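Local structure of transcriptional regulator, TetR family (Myxococcus xanthus, 5K7F) at residues E23-L28 / F65-Y70; Q40-A45 / A51-H56; E91-C96 / F164-M169; L171-W176 / E186-G191. The protein probably acts as a DNA-binding transcriptional repressor that responds to isovaleryl coenzyme A and controls an alternative route of isovaleryl coenzyme A biosynthesis. One frame throughout, in Å; residues are numbered along the deposited sequence.

Interaction 1. Residues E23-L28 / F65-Y70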
loop_
_atom_site.group_PDB
_atom_site.type_symbol
_atom_site.label_atom_id
_atom_site.label_comp_id
_atom_site.label_asym_id
_atom_site.label_seq_id
_atom_site.Cartn_x
_atom_site.Cartn_y
_atom_site.Cartn_z
ATOM N N GLU A 23 1.296 -2.983 21.158
ATOM C CA GLU A 23 1.289 -4.085 20.204
ATOM C C GLU A 23 0.005 -4.882 20.320
ATOM O O GLU A 23 -0.556 -5.322 19.310
ATOM C CB GLU A 23 2.507 -5.001 20.440
ATOM C CG GLU A 23 3.858 -4.334 20.061
ATOM C CD GLU A 23 5.078 -5.079 20.563
ATOM O OE1 GLU A 23 4.940 -6.268 20.929
ATOM O OE2 GLU A 23 6.178 -4.484 20.548
ATOM N N THR A 24 -0.466 -5.069 21.553
ATOM C CA THR A 24 -1.715 -5.784 21.783
ATOM C C THR A 24 -2.882 -4.967 21.240
ATOM O O THR A 24 -3.741 -5.487 20.536
ATOM C CB THR A 24 -1.872 -6.107 23.289
ATOM O OG1 THR A 24 -0.854 -7.023 23.728
ATOM C CG2 THR A 24 -3.242 -6.708 23.577
ATOM N N ALA A 25 -2.894 -3.665 21.525
ATOM C CA ALA A 25 -3.914 -2.777 20.976
ATOM C C ALA A 25 -3.891 -2.759 19.451
ATOM O O ALA A 25 -4.946 -2.761 18.807
ATOM C CB ALA A 25 -3.699 -1.378 21.534
ATOM N N ALA A 26 -2.692 -2.691 18.859
ATOM C CA ALA A 26 -2.577 -2.719 17.400
ATOM C C ALA A 26 -3.185 -3.999 16.821
ATOM O O ALA A 26 -3.892 -3.953 15.807
ATOM C CB ALA A 26 -1.114 -2.589 16.974
ATOM N N ARG A 27 -2.899 -5.150 17.437
ATOM C CA ARG A 27 -3.565 -6.393 17.036
ATOM C C ARG A 27 -5.095 -6.247 17.039
ATOM O O ARG A 27 -5.769 -6.541 16.041
ATOM C CB ARG A 27 -3.128 -7.544 17.949
ATOM C CG ARG A 27 -1.776 -8.087 17.632
ATOM C CD ARG A 27 -1.567 -9.427 18.328
ATOM N NE ARG A 27 -0.971 -9.269 19.659
ATOM C CZ ARG A 27 0.321 -8.994 19.880
ATOM N NH1 ARG A 27 1.162 -8.833 18.855
ATOM N NH2 ARG A 27 0.783 -8.865 21.127
ATOM N N LEU A 28 -5.674 -5.812 18.156
ATOM C CA LEU A 28 -7.133 -5.724 18.206
ATOM C C LEU A 28 -7.666 -4.753 17.155
ATOM O O LEU A 28 -8.674 -5.029 16.479
ATOM C CB LEU A 28 -7.583 -5.292 19.604
ATOM C CG LEU A 28 -7.283 -6.243 20.739
ATOM C CD1 LEU A 28 -7.659 -5.574 22.063
ATOM C CD2 LEU A 28 -8.044 -7.527 20.586
ATOM N N PHE A 65 -2.254 7.846 18.571
ATOM C CA PHE A 65 -1.014 8.619 18.418
ATOM C C PHE A 65 0.170 7.879 19.021
ATOM O O PHE A 65 1.292 7.925 18.499
ATOM C CB PHE A 65 -1.203 9.964 19.110
ATOM C CG PHE A 65 0.004 10.857 19.123
ATOM C CD1 PHE A 65 0.760 11.065 17.993
ATOM C CD2 PHE A 65 0.324 11.558 20.269
ATOM C CE1 PHE A 65 1.825 11.922 18.020
ATOM C CE2 PHE A 65 1.390 12.407 20.299
ATOM C CZ PHE A 65 2.135 12.600 19.172
ATOM N N ALA A 66 -0.062 7.210 20.131
ATOM C CA ALA A 66 1.001 6.430 20.745
ATOM C C ALA A 66 1.454 5.298 19.825
ATOM O O ALA A 66 2.662 5.008 19.713
ATOM C CB ALA A 66 0.499 5.866 22.063
ATOM N N ILE A 67 0.497 4.593 19.222
ATOM C CA ILE A 67 0.883 3.492 18.340
ATOM C C ILE A 67 1.653 4.047 17.154
ATOM O O ILE A 67 2.706 3.500 16.783
ATOM C CB ILE A 67 -0.331 2.649 17.904
ATOM C CG1 ILE A 67 -0.943 1.901 19.092
ATOM C CG2 ILE A 67 0.067 1.604 16.826
ATOM C CD1 ILE A 67 -2.311 1.321 18.801
ATOM N N MET A 68 1.154 5.151 16.544
ATOM C CA MET A 68 1.840 5.714 15.388
ATOM C C MET A 68 3.240 6.228 15.752
ATOM O O MET A 68 4.200 6.030 15.000
ATOM C CB MET A 68 0.935 6.773 14.732
ATOM C CG MET A 68 -0.349 6.154 14.189
ATOM S SD MET A 68 -1.412 7.349 13.324
ATOM C CE MET A 68 -0.418 7.561 11.866
ATOM N N ASN A 69 3.405 6.860 16.906
ATOM C CA ASN A 69 4.739 7.263 17.340
ATOM C C ASN A 69 5.634 6.056 17.601
ATOM O O ASN A 69 6.843 6.099 17.339
ATOM C CB ASN A 69 4.638 8.112 18.597
ATOM C CG ASN A 69 4.512 9.578 18.287
ATOM O OD1 ASN A 69 5.047 10.083 17.286
ATOM N ND2 ASN A 69 3.854 10.283 19.169
ATOM N N TYR A 70 5.054 4.977 18.120
ATOM C CA TYR A 70 5.834 3.761 18.331
ATOM C C TYR A 70 6.296 3.215 16.991
ATOM O O TYR A 70 7.455 2.804 16.844
ATOM C CB TYR A 70 5.000 2.728 19.084
ATOM C CG TYR A 70 5.717 1.391 19.364
ATOM C CD1 TYR A 70 7.065 1.336 19.639
ATOM C CD2 TYR A 70 5.023 0.188 19.327
ATOM C CE1 TYR A 70 7.709 0.139 19.865
ATOM C CE2 TYR A 70 5.682 -1.016 19.558
ATOM C CZ TYR A 70 7.000 -1.030 19.818
ATOM O OH TYR A 70 7.670 -2.220 20.047
#
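Ile-67 sets its CD1 methyl against the small residues Ala-25 and Ala-26, and this is the close-packed half of the meeting between 23-28 and 65-70. Ile-67 CD1 lies 4.1 Å from Ala-25 CB and 4.0 Å from the backbone Ala-26 N. The other branch is turned to the second alanine, with Ile-67 CG2 at 4.4 Å from Ala-26 CB. Holding CG1 anti to its carbonyl carbon (chi1 -67°), Ile-67 sends its longer branch across to the neighbouring helix. The short axes pass 10.3 Å apart at 109°, a steep crossing that concentrates the apolar packing on one isoleucine. In TetR-family regulators such a crossing joins the first helix of the DNA-binding domain, here 18-32, to the long helix leading into the C-terminal domain, here 60-83. Toward the more solvent-accessible side the contact becomes polar. Partly exposed Glu-23 reaches with an extended chain to buried Tyr-70, whose OH donates to Glu-23 OE2 at 2.8 Å, nearly along the carboxylate C-O direction. Carboxylate and ring are almost coplanar, 14° apart, and Glu-23 CG lies at the ring edge, 3.8 Å from Tyr-70 CE2. Trp-108, from a loop, touches both partners.

Interaction 2. Residues Q40-A45 / A51-H56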
loop_
_atom_site.group_PDB
_atom_site.type_symbol
_atom_site.label_atom_id
_atom_site.label_comp_id
_atom_site.label_asym_id
_atom_site.label_seq_id
_atom_site.Cartn_x
_atom_site.Cartn_y
_atom_site.Cartn_z
ATOM N N GLN A 40 -11.783 -0.856 27.364
ATOM C CA GLN A 40 -12.050 -1.993 28.233
ATOM C C GLN A 40 -11.596 -3.293 27.576
ATOM O O GLN A 40 -10.938 -4.122 28.214
ATOM C CB GLN A 40 -13.539 -2.014 28.592
ATOM C CG GLN A 40 -14.087 -3.297 29.187
ATOM C CD GLN A 40 -15.583 -3.176 29.507
ATOM O OE1 GLN A 40 -15.992 -2.322 30.296
ATOM N NE2 GLN A 40 -16.400 -4.017 28.877
ATOM N N GLU A 41 -11.878 -3.463 26.288
ATOM C CA GLU A 41 -11.412 -4.666 25.590
ATOM C C GLU A 41 -9.892 -4.726 25.538
ATOM O O GLU A 41 -9.295 -5.803 25.664
ATOM C CB GLU A 41 -11.989 -4.700 24.173
ATOM C CG GLU A 41 -13.513 -4.778 24.127
ATOM C CD GLU A 41 -14.074 -4.783 22.723
ATOM O OE1 GLU A 41 -13.557 -4.051 21.856
ATOM O OE2 GLU A 41 -15.038 -5.538 22.497
ATOM N N ILE A 42 -9.242 -3.576 25.352
ATOM C CA ILE A 42 -7.786 -3.560 25.356
ATOM C C ILE A 42 -7.249 -3.946 26.710
ATOM O O ILE A 42 -6.286 -4.712 26.807
ATOM C CB ILE A 42 -7.248 -2.190 24.933
ATOM C CG1 ILE A 42 -7.651 -1.901 23.503
ATOM C CG2 ILE A 42 -5.710 -2.164 25.127
ATOM C CD1 ILE A 42 -7.422 -0.506 23.160
ATOM N N ALA A 43 -7.830 -3.411 27.780
ATOM C CA ALA A 43 -7.355 -3.787 29.099
ATOM C C ALA A 43 -7.457 -5.293 29.296
ATOM O O ALA A 43 -6.508 -5.929 29.750
ATOM C CB ALA A 43 -8.133 -3.051 30.181
ATOM N N ALA A 44 -8.591 -5.884 28.931
ATOM C CA ALA A 44 -8.752 -7.325 29.116
ATOM C C ALA A 44 -7.750 -8.116 28.276
ATOM O O ALA A 44 -7.161 -9.089 28.756
ATOM C CB ALA A 44 -10.185 -7.754 28.781
ATOM N N ALA A 45 -7.540 -7.714 27.022
ATOM C CA ALA A 45 -6.570 -8.428 26.189
ATOM C C ALA A 45 -5.151 -8.328 26.744
ATOM O O ALA A 45 -4.328 -9.208 26.481
ATOM C CB ALA A 45 -6.618 -7.902 24.761
ATOM N N ALA A 51 -7.649 0.463 35.604
ATOM C CA ALA A 51 -6.786 1.428 36.269
ATOM C C ALA A 51 -5.350 1.314 35.777
ATOM O O ALA A 51 -4.678 2.332 35.537
ATOM C CB ALA A 51 -6.860 1.228 37.780
ATOM N N GLY A 52 -4.864 0.083 35.600
ATOM C CA GLY A 52 -3.489 -0.108 35.174
ATOM C C GLY A 52 -3.282 0.338 33.741
ATOM O O GLY A 52 -2.273 0.974 33.425
ATOM N N LEU A 53 -4.248 0.043 32.865
ATOM C CA LEU A 53 -4.189 0.582 31.497
ATOM C C LEU A 53 -4.196 2.098 31.521
ATOM O O LEU A 53 -3.343 2.743 30.899
ATOM C CB LEU A 53 -5.345 0.055 30.638
ATOM C CG LEU A 53 -5.381 0.574 29.192
ATOM C CD1 LEU A 53 -4.017 0.377 28.447
ATOM C CD2 LEU A 53 -6.510 -0.080 28.434
ATOM N N TYR A 54 -5.129 2.682 32.274
ATOM C CA TYR A 54 -5.290 4.129 32.311
ATOM C C TYR A 54 -4.001 4.857 32.699
ATOM O O TYR A 54 -3.759 5.979 32.249
ATOM C CB TYR A 54 -6.413 4.442 33.291
ATOM C CG TYR A 54 -6.803 5.884 33.363
ATOM C CD1 TYR A 54 -6.172 6.731 34.264
ATOM C CD2 TYR A 54 -7.809 6.394 32.552
ATOM C CE1 TYR A 54 -6.532 8.051 34.346
ATOM C CE2 TYR A 54 -8.178 7.731 32.615
ATOM C CZ TYR A 54 -7.541 8.548 33.523
ATOM O OH TYR A 54 -7.909 9.867 33.620
ATOM N N HIS A 55 -3.179 4.257 33.556
ATOM C CA HIS A 55 -1.896 4.847 33.921
ATOM C C HIS A 55 -1.018 5.092 32.702
ATOM O O HIS A 55 -0.243 6.054 32.687
ATOM C CB HIS A 55 -1.181 3.934 34.901
ATOM N N HIS A 56 -1.123 4.236 31.685
ATOM C CA HIS A 56 -0.361 4.382 30.440
ATOM C C HIS A 56 -1.103 5.211 29.376
ATOM O O HIS A 56 -0.503 6.095 28.754
ATOM C CB HIS A 56 -0.017 2.998 29.864
ATOM C CG HIS A 56 0.850 2.147 30.739
ATOM N ND1 HIS A 56 2.227 2.235 30.747
ATOM C CD2 HIS A 56 0.538 1.144 31.592
ATOM C CE1 HIS A 56 2.722 1.348 31.594
ATOM N NE2 HIS A 56 1.719 0.672 32.121
#
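Leu-53 carries its CG anti to the backbone N (chi1 179°), and a chi2 of 52° then turns the CD2 methyl toward Ile-42 and Ala-43. On the other segment, Ile-42 holds CG1 beside its backbone N (chi1 -64°), which puts CG2 anti to that nitrogen and presents this short branch to the leucine. The two side chains cross at about a right angle, Ile-42 CG2 standing 4.0 Å from Leu-53 CD2. The same methyl sits still closer to the neighbouring alanine, 3.8 Å from Ala-43 CB and 3.6 Å from the backbone Ala-43 N. Because the alanine is so small, the backbones draw near, with 5.9 Å between Ala-43 CA and Leu-53 CA. The two helices are those of the predicted helix-turn-helix motif: 39-45 is the first and 50-56 the second, which, as in other TetR-family regulators, is probably the recognition helix that enters the DNA major groove. Leu-53, Ile-42 and Ala-43 are all buried, and Leu-53 also packs on Ile-21 of helix 18-32, so one side chain ties three helices of the DNA-binding domain together. No hydrogen bond joins 40-45 to 51-56; nearby, Gln-40 OE1 is hydrogen-bonded to Lys-50 NZ at the start of the second helix.

Interaction 3. Residues E91-C96 / F164-M169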
loop_
_atom_site.group_PDB
_atom_site.type_symbol
_atom_site.label_atom_id
_atom_site.label_comp_id
_atom_site.label_asym_id
_atom_site.label_seq_id
_atom_site.Cartn_x
_atom_site.Cartn_y
_atom_site.Cartn_z
ATOM N N GLU A 91 24.700 0.535 -1.344
ATOM C CA GLU A 91 24.749 -0.434 -0.251
ATOM C C GLU A 91 23.796 -0.034 0.863
ATOM O O GLU A 91 23.122 -0.891 1.454
ATOM C CB GLU A 91 26.171 -0.536 0.319
ATOM C CG GLU A 91 27.221 -1.175 -0.589
ATOM C CD GLU A 91 28.590 -1.345 0.107
ATOM O OE1 GLU A 91 28.692 -1.167 1.357
ATOM O OE2 GLU A 91 29.565 -1.646 -0.611
ATOM N N ARG A 92 23.687 1.245 1.123
ATOM C CA ARG A 92 22.771 1.730 2.138
ATOM C C ARG A 92 21.294 1.453 1.757
ATOM O O ARG A 92 20.511 0.978 2.543
ATOM C CB ARG A 92 22.988 3.207 2.364
ATOM C CG ARG A 92 22.326 3.757 3.561
ATOM C CD ARG A 92 22.994 5.029 4.038
ATOM N NE ARG A 92 22.649 6.129 3.269
ATOM C CZ ARG A 92 23.476 6.833 2.515
ATOM N NH1 ARG A 92 24.712 6.524 2.460
ATOM N NH2 ARG A 92 23.017 7.793 1.800
ATOM N N LEU A 93 20.946 1.725 0.503
ATOM C CA LEU A 93 19.572 1.476 0.063
ATOM C C LEU A 93 19.247 -0.019 0.096
ATOM O O LEU A 93 18.146 -0.418 0.516
ATOM C CB LEU A 93 19.391 2.039 -1.340
ATOM C CG LEU A 93 19.159 3.553 -1.388
ATOM C CD1 LEU A 93 19.466 4.025 -2.767
ATOM C CD2 LEU A 93 17.734 3.876 -0.942
ATOM N N ARG A 94 20.219 -0.869 -0.294
ATOM C CA ARG A 94 19.998 -2.316 -0.271
ATOM C C ARG A 94 19.776 -2.824 1.159
ATOM O O ARG A 94 18.872 -3.636 1.413
ATOM C CB ARG A 94 21.196 -3.052 -0.875
ATOM C CG ARG A 94 21.358 -2.851 -2.346
ATOM C CD ARG A 94 22.570 -3.613 -2.897
ATOM N NE ARG A 94 22.772 -3.330 -4.306
ATOM C CZ ARG A 94 23.959 -3.120 -4.879
ATOM N NH1 ARG A 94 25.075 -3.167 -4.159
ATOM N NH2 ARG A 94 24.021 -2.850 -6.175
ATOM N N ALA A 95 20.557 -2.313 2.095
ATOM C CA ALA A 95 20.392 -2.703 3.496
ATOM C C ALA A 95 19.105 -2.135 4.074
ATOM O O ALA A 95 18.427 -2.823 4.852
ATOM C CB ALA A 95 21.596 -2.260 4.325
ATOM N N CYS A 96 18.754 -0.888 3.691
ATOM C CA CYS A 96 17.551 -0.235 4.198
ATOM C C CYS A 96 16.309 -0.995 3.760
ATOM O O CYS A 96 15.408 -1.277 4.559
ATOM C CB CYS A 96 17.518 1.212 3.732
ATOM S SG CYS A 96 16.340 2.275 4.593
ATOM N N PHE A 164 9.421 6.694 -3.236
ATOM C CA PHE A 164 8.091 6.145 -3.073
ATOM C C PHE A 164 7.886 4.842 -3.853
ATOM O O PHE A 164 6.945 4.104 -3.552
ATOM C CB PHE A 164 7.038 7.199 -3.458
ATOM C CG PHE A 164 6.840 8.263 -2.395
ATOM C CD1 PHE A 164 6.227 7.973 -1.200
ATOM C CD2 PHE A 164 7.298 9.546 -2.598
ATOM C CE1 PHE A 164 6.073 8.940 -0.245
ATOM C CE2 PHE A 164 7.128 10.517 -1.643
ATOM C CZ PHE A 164 6.520 10.217 -0.477
ATOM N N SER A 165 8.724 4.524 -4.827
ATOM C CA SER A 165 8.670 3.184 -5.425
ATOM C C SER A 165 9.101 2.155 -4.391
ATOM O O SER A 165 8.416 1.132 -4.147
ATOM C CB SER A 165 9.565 3.118 -6.662
ATOM O OG SER A 165 9.042 3.955 -7.702
ATOM N N PHE A 166 10.234 2.440 -3.770
ATOM C CA PHE A 166 10.754 1.687 -2.631
ATOM C C PHE A 166 9.686 1.522 -1.551
ATOM O O PHE A 166 9.429 0.407 -1.057
ATOM C CB PHE A 166 11.974 2.454 -2.136
ATOM C CG PHE A 166 12.658 1.900 -0.888
ATOM C CD1 PHE A 166 12.016 1.788 0.343
ATOM C CD2 PHE A 166 13.992 1.637 -0.959
ATOM C CE1 PHE A 166 12.740 1.329 1.494
ATOM C CE2 PHE A 166 14.698 1.199 0.162
ATOM C CZ PHE A 166 14.034 1.064 1.382
ATOM N N LEU A 167 9.096 2.637 -1.113
ATOM C CA LEU A 167 8.111 2.571 -0.046
ATOM C C LEU A 167 6.885 1.750 -0.443
ATOM O O LEU A 167 6.406 0.925 0.345
ATOM C CB LEU A 167 7.700 3.980 0.376
ATOM C CG LEU A 167 8.632 4.678 1.350
ATOM C CD1 LEU A 167 8.155 6.131 1.544
ATOM C CD2 LEU A 167 8.720 3.926 2.690
ATOM N N GLY A 168 6.323 1.977 -1.643
ATOM C CA GLY A 168 5.175 1.184 -2.057
ATOM C C GLY A 168 5.497 -0.302 -2.124
ATOM O O GLY A 168 4.709 -1.143 -1.686
ATOM N N MET A 169 6.597 -0.651 -2.780
ATOM C CA MET A 169 6.991 -2.065 -2.822
ATOM C C MET A 169 6.996 -2.686 -1.442
ATOM O O MET A 169 6.463 -3.795 -1.246
ATOM C CB MET A 169 8.383 -2.233 -3.442
ATOM C CG MET A 169 8.438 -2.162 -4.906
ATOM S SD MET A 169 10.158 -2.129 -5.495
ATOM C CE MET A 169 10.760 -3.651 -4.883
#
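Cys-96, one of two residues of 91-96 that touch Phe-166, is fixed in its helix by a short backbone bond, Cys-96 N to Arg-92 O at 2.8 Å. No hydrogen bond crosses to 164-169; the contact is carried by the far end of one aromatic ring. Phe-166 extends with CG anti to the backbone N (chi1 177°), and its rim atoms CE2 and CZ reach the other helix. Phe-166 CE2 comes to 3.8 Å from Leu-93 O, which lies near the ring plane at the edge; the C-H rim rather than the face meets the carbonyl oxygen, which is probably the electrostatically milder choice. The isobutyl group of Leu-93 adds to this, its CD2 being 4.2 Å from Phe-166 CE2. Phe-166 CZ faces the second residue, 4.1 Å from Cys-96 SG and 3.9 Å from the backbone Cys-96 C. The sulfur is 5.3 Å from the Phe-166 ring centroid and 64° off the ring normal, an oblique sulfur-aromatic contact. An alanine in place of Phe-166 is likely to open a gap between the two helices and leave Leu-93 CD2 and Cys-96 SG without their aromatic neighbour. All three residues are buried in the C-terminal domain of the TetR fold. Leu-93 leans also on Ala-144 and Cys-96 on Tyr-137, both of helix 125-150, while Val-79 and Val-83 of helix 60-83 touch Cys-96, and Phe-197 in the loop beyond helix 185-196 meets both Leu-93 and Phe-166.

Interaction 4. Residues L171-W176 / E186-G191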
loop_
_atom_site.group_PDB
_atom_site.type_symbol
_atom_site.label_atom_id
_atom_site.label_comp_id
_atom_site.label_asym_id
_atom_site.label_seq_id
_atom_site.Cartn_x
_atom_site.Cartn_y
_atom_site.Cartn_z
ATOM N N LEU A 171 5.929 -1.467 1.792
ATOM C CA LEU A 171 4.831 -1.382 2.736
ATOM C C LEU A 171 3.647 -2.237 2.296
ATOM O O LEU A 171 2.880 -2.710 3.147
ATOM C CB LEU A 171 4.419 0.085 2.921
ATOM C CG LEU A 171 5.529 0.978 3.486
ATOM C CD1 LEU A 171 5.023 2.410 3.587
ATOM C CD2 LEU A 171 5.994 0.481 4.835
ATOM N N TRP A 172 3.458 -2.439 0.982
ATOM C CA TRP A 172 2.330 -3.226 0.488
ATOM C C TRP A 172 2.495 -4.725 0.748
ATOM O O TRP A 172 1.515 -5.465 0.580
ATOM C CB TRP A 172 2.088 -2.946 -1.014
ATOM C CG TRP A 172 0.594 -3.042 -1.380
ATOM C CD1 TRP A 172 -0.394 -2.172 -1.010
ATOM C CD2 TRP A 172 -0.054 -4.079 -2.130
ATOM N NE1 TRP A 172 -1.604 -2.599 -1.481
ATOM C CE2 TRP A 172 -1.424 -3.762 -2.179
ATOM C CE3 TRP A 172 0.389 -5.238 -2.774
ATOM C CZ2 TRP A 172 -2.354 -4.559 -2.848
ATOM C CZ3 TRP A 172 -0.554 -6.039 -3.434
ATOM C CH2 TRP A 172 -1.893 -5.696 -3.451
ATOM N N ILE A 173 3.682 -5.181 1.196
ATOM C CA ILE A 173 3.919 -6.606 1.506
ATOM C C ILE A 173 2.899 -7.151 2.509
ATOM O O ILE A 173 2.526 -8.326 2.444
ATOM C CB ILE A 173 5.351 -6.809 1.991
ATOM C CG1 ILE A 173 6.363 -6.462 0.885
ATOM C CG2 ILE A 173 5.547 -8.238 2.454
ATOM C CD1 ILE A 173 7.884 -6.589 1.370
ATOM N N TYR A 174 2.434 -6.331 3.448
ATOM C CA TYR A 174 1.470 -6.849 4.417
ATOM C C TYR A 174 0.186 -7.353 3.779
ATOM O O TYR A 174 -0.461 -8.241 4.348
ATOM C CB TYR A 174 1.180 -5.783 5.467
ATOM C CG TYR A 174 0.059 -4.832 5.175
ATOM C CD1 TYR A 174 -1.247 -5.118 5.584
ATOM C CD2 TYR A 174 0.308 -3.614 4.569
ATOM C CE1 TYR A 174 -2.260 -4.236 5.362
ATOM C CE2 TYR A 174 -0.711 -2.722 4.334
ATOM C CZ TYR A 174 -1.994 -3.039 4.741
ATOM O OH TYR A 174 -3.033 -2.165 4.525
ATOM N N LYS A 175 -0.178 -6.854 2.591
ATOM C CA LYS A 175 -1.398 -7.282 1.895
ATOM C C LYS A 175 -1.324 -8.723 1.402
ATOM O O LYS A 175 -2.372 -9.339 1.195
ATOM C CB LYS A 175 -1.690 -6.379 0.678
ATOM C CG LYS A 175 -2.226 -4.986 1.004
ATOM C CD LYS A 175 -3.555 -5.063 1.728
ATOM C CE LYS A 175 -4.371 -3.779 1.600
ATOM N NZ LYS A 175 -3.505 -2.571 1.556
ATOM N N TRP A 176 -0.130 -9.279 1.207
ATOM C CA TRP A 176 -0.011 -10.582 0.574
ATOM C C TRP A 176 0.930 -11.538 1.262
ATOM O O TRP A 176 0.926 -12.727 0.932
ATOM C CB TRP A 176 0.433 -10.432 -0.881
ATOM C CG TRP A 176 1.738 -9.746 -1.122
ATOM C CD1 TRP A 176 1.965 -8.388 -1.232
ATOM C CD2 TRP A 176 2.979 -10.373 -1.377
ATOM N NE1 TRP A 176 3.277 -8.154 -1.518
ATOM C CE2 TRP A 176 3.930 -9.358 -1.586
ATOM C CE3 TRP A 176 3.391 -11.696 -1.442
ATOM C CZ2 TRP A 176 5.265 -9.639 -1.843
ATOM C CZ3 TRP A 176 4.692 -11.970 -1.686
ATOM C CH2 TRP A 176 5.620 -10.943 -1.937
ATOM N N GLU A 186 13.029 -13.679 3.451
ATOM C CA GLU A 186 14.358 -13.481 2.874
ATOM C C GLU A 186 14.340 -13.617 1.354
ATOM O O GLU A 186 15.055 -12.883 0.660
ATOM C CB GLU A 186 15.350 -14.470 3.485
ATOM C CG GLU A 186 15.649 -14.184 4.941
ATOM C CD GLU A 186 16.870 -14.917 5.467
ATOM O OE1 GLU A 186 17.070 -16.129 5.189
ATOM O OE2 GLU A 186 17.648 -14.254 6.173
ATOM N N GLN A 187 13.548 -14.550 0.813
ATOM C CA GLN A 187 13.452 -14.671 -0.642
ATOM C C GLN A 187 12.826 -13.411 -1.240
ATOM O O GLN A 187 13.267 -12.938 -2.300
ATOM C CB GLN A 187 12.640 -15.902 -1.030
ATOM C CG GLN A 187 13.359 -17.207 -0.873
ATOM C CD GLN A 187 12.434 -18.415 -0.971
ATOM O OE1 GLN A 187 11.364 -18.456 -0.375
ATOM N NE2 GLN A 187 12.852 -19.409 -1.747
ATOM N N ILE A 188 11.837 -12.836 -0.542
ATOM C CA ILE A 188 11.173 -11.618 -1.021
ATOM C C ILE A 188 12.178 -10.482 -1.000
ATOM O O ILE A 188 12.318 -9.753 -1.994
ATOM C CB ILE A 188 9.909 -11.259 -0.203
ATOM C CG1 ILE A 188 8.846 -12.368 -0.364
ATOM C CG2 ILE A 188 9.341 -9.875 -0.676
ATOM C CD1 ILE A 188 7.715 -12.409 0.671
ATOM N N ALA A 189 12.953 -10.360 0.084
ATOM C CA ALA A 189 13.934 -9.275 0.143
ATOM C C ALA A 189 15.040 -9.471 -0.884
ATOM O O ALA A 189 15.456 -8.509 -1.553
ATOM C CB ALA A 189 14.522 -9.156 1.546
ATOM N N ASP A 190 15.537 -10.705 -1.032
ATOM C CA ASP A 190 16.599 -10.925 -2.005
ATOM C C ASP A 190 16.121 -10.483 -3.382
ATOM O O ASP A 190 16.874 -9.864 -4.150
ATOM C CB ASP A 190 17.021 -12.401 -2.020
ATOM C CG ASP A 190 17.907 -12.785 -0.843
ATOM O OD1 ASP A 190 18.464 -11.901 -0.166
ATOM O OD2 ASP A 190 18.064 -13.999 -0.618
ATOM N N GLY A 191 14.867 -10.779 -3.693
ATOM C CA GLY A 191 14.314 -10.505 -5.003
ATOM C C GLY A 191 14.032 -9.038 -5.247
ATOM O O GLY A 191 14.292 -8.520 -6.348
#
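Ile-188 is the one residue of 186-191 that meets 171-176, and it does so with both of its branches. The aliphatic part is a pairing of isoleucines: Ile-188 CG2 and Ile-173 CD1 are 4.1 Å apart, the two side chains lying alongside each other and running in opposite senses. The aromatic part involves the benzo end of Trp-176. Ile-188 CD1 approaches it obliquely, 3.7 Å from Trp-176 CH2 and 3.9 Å from Trp-176 CZ3, while Ile-188 CG1 stands 3.9 Å from Trp-176 CH2. The indole reaches that place with CG in the crowded position between backbone N and carbonyl carbon (chi1 59°), which also sets Ile-173 O against one ring face, 3.7 Å above the plane and displaced toward the rim. Replacing Ile-188 by an alanine would probably cost Trp-176 and Ile-173 a partner they share and leave the indole less firmly seated. Polar bonds play their part within 171-176, where Lys-175 NZ donates to Tyr-174 OH at 3.0 Å; the same amine forms a salt bridge with Glu-118 of the second subunit. The contact thus joins helix 185-196 to the segment that follows helix 159-171, with Ile-101 and Thr-105 of helix 89-105 against Ile-173, Met-192 touching Ile-173 and Trp-176, and Phe-164 of the second subunit stacked on the Trp-176 ring.

The four contacts fall into two pairs that follow the two-domain plan of TetR-type regulators. Interactions 1 and 2, centres 13 Å apart, belong to the DNA-binding end and touch directly: Leu-28 CD1 packs 3.7 Å from Ala-45 CB, so helix 18-32 packs directly on the first helix of the predicted helix-turn-helix. Interactions 3 and 4, centres 12 Å apart, lie in the C-terminal domain and are joined through 164-169 and 171-176, which all but adjoin in the sequence; both reach the second subunit. Between the pairs runs helix 60-83, which contributes to interaction 1 and covers Cys-96 in interaction 3, although their centres are about 24 Å apart. Interactions 2 and 3 are farthest separated, about 37 Å between centres.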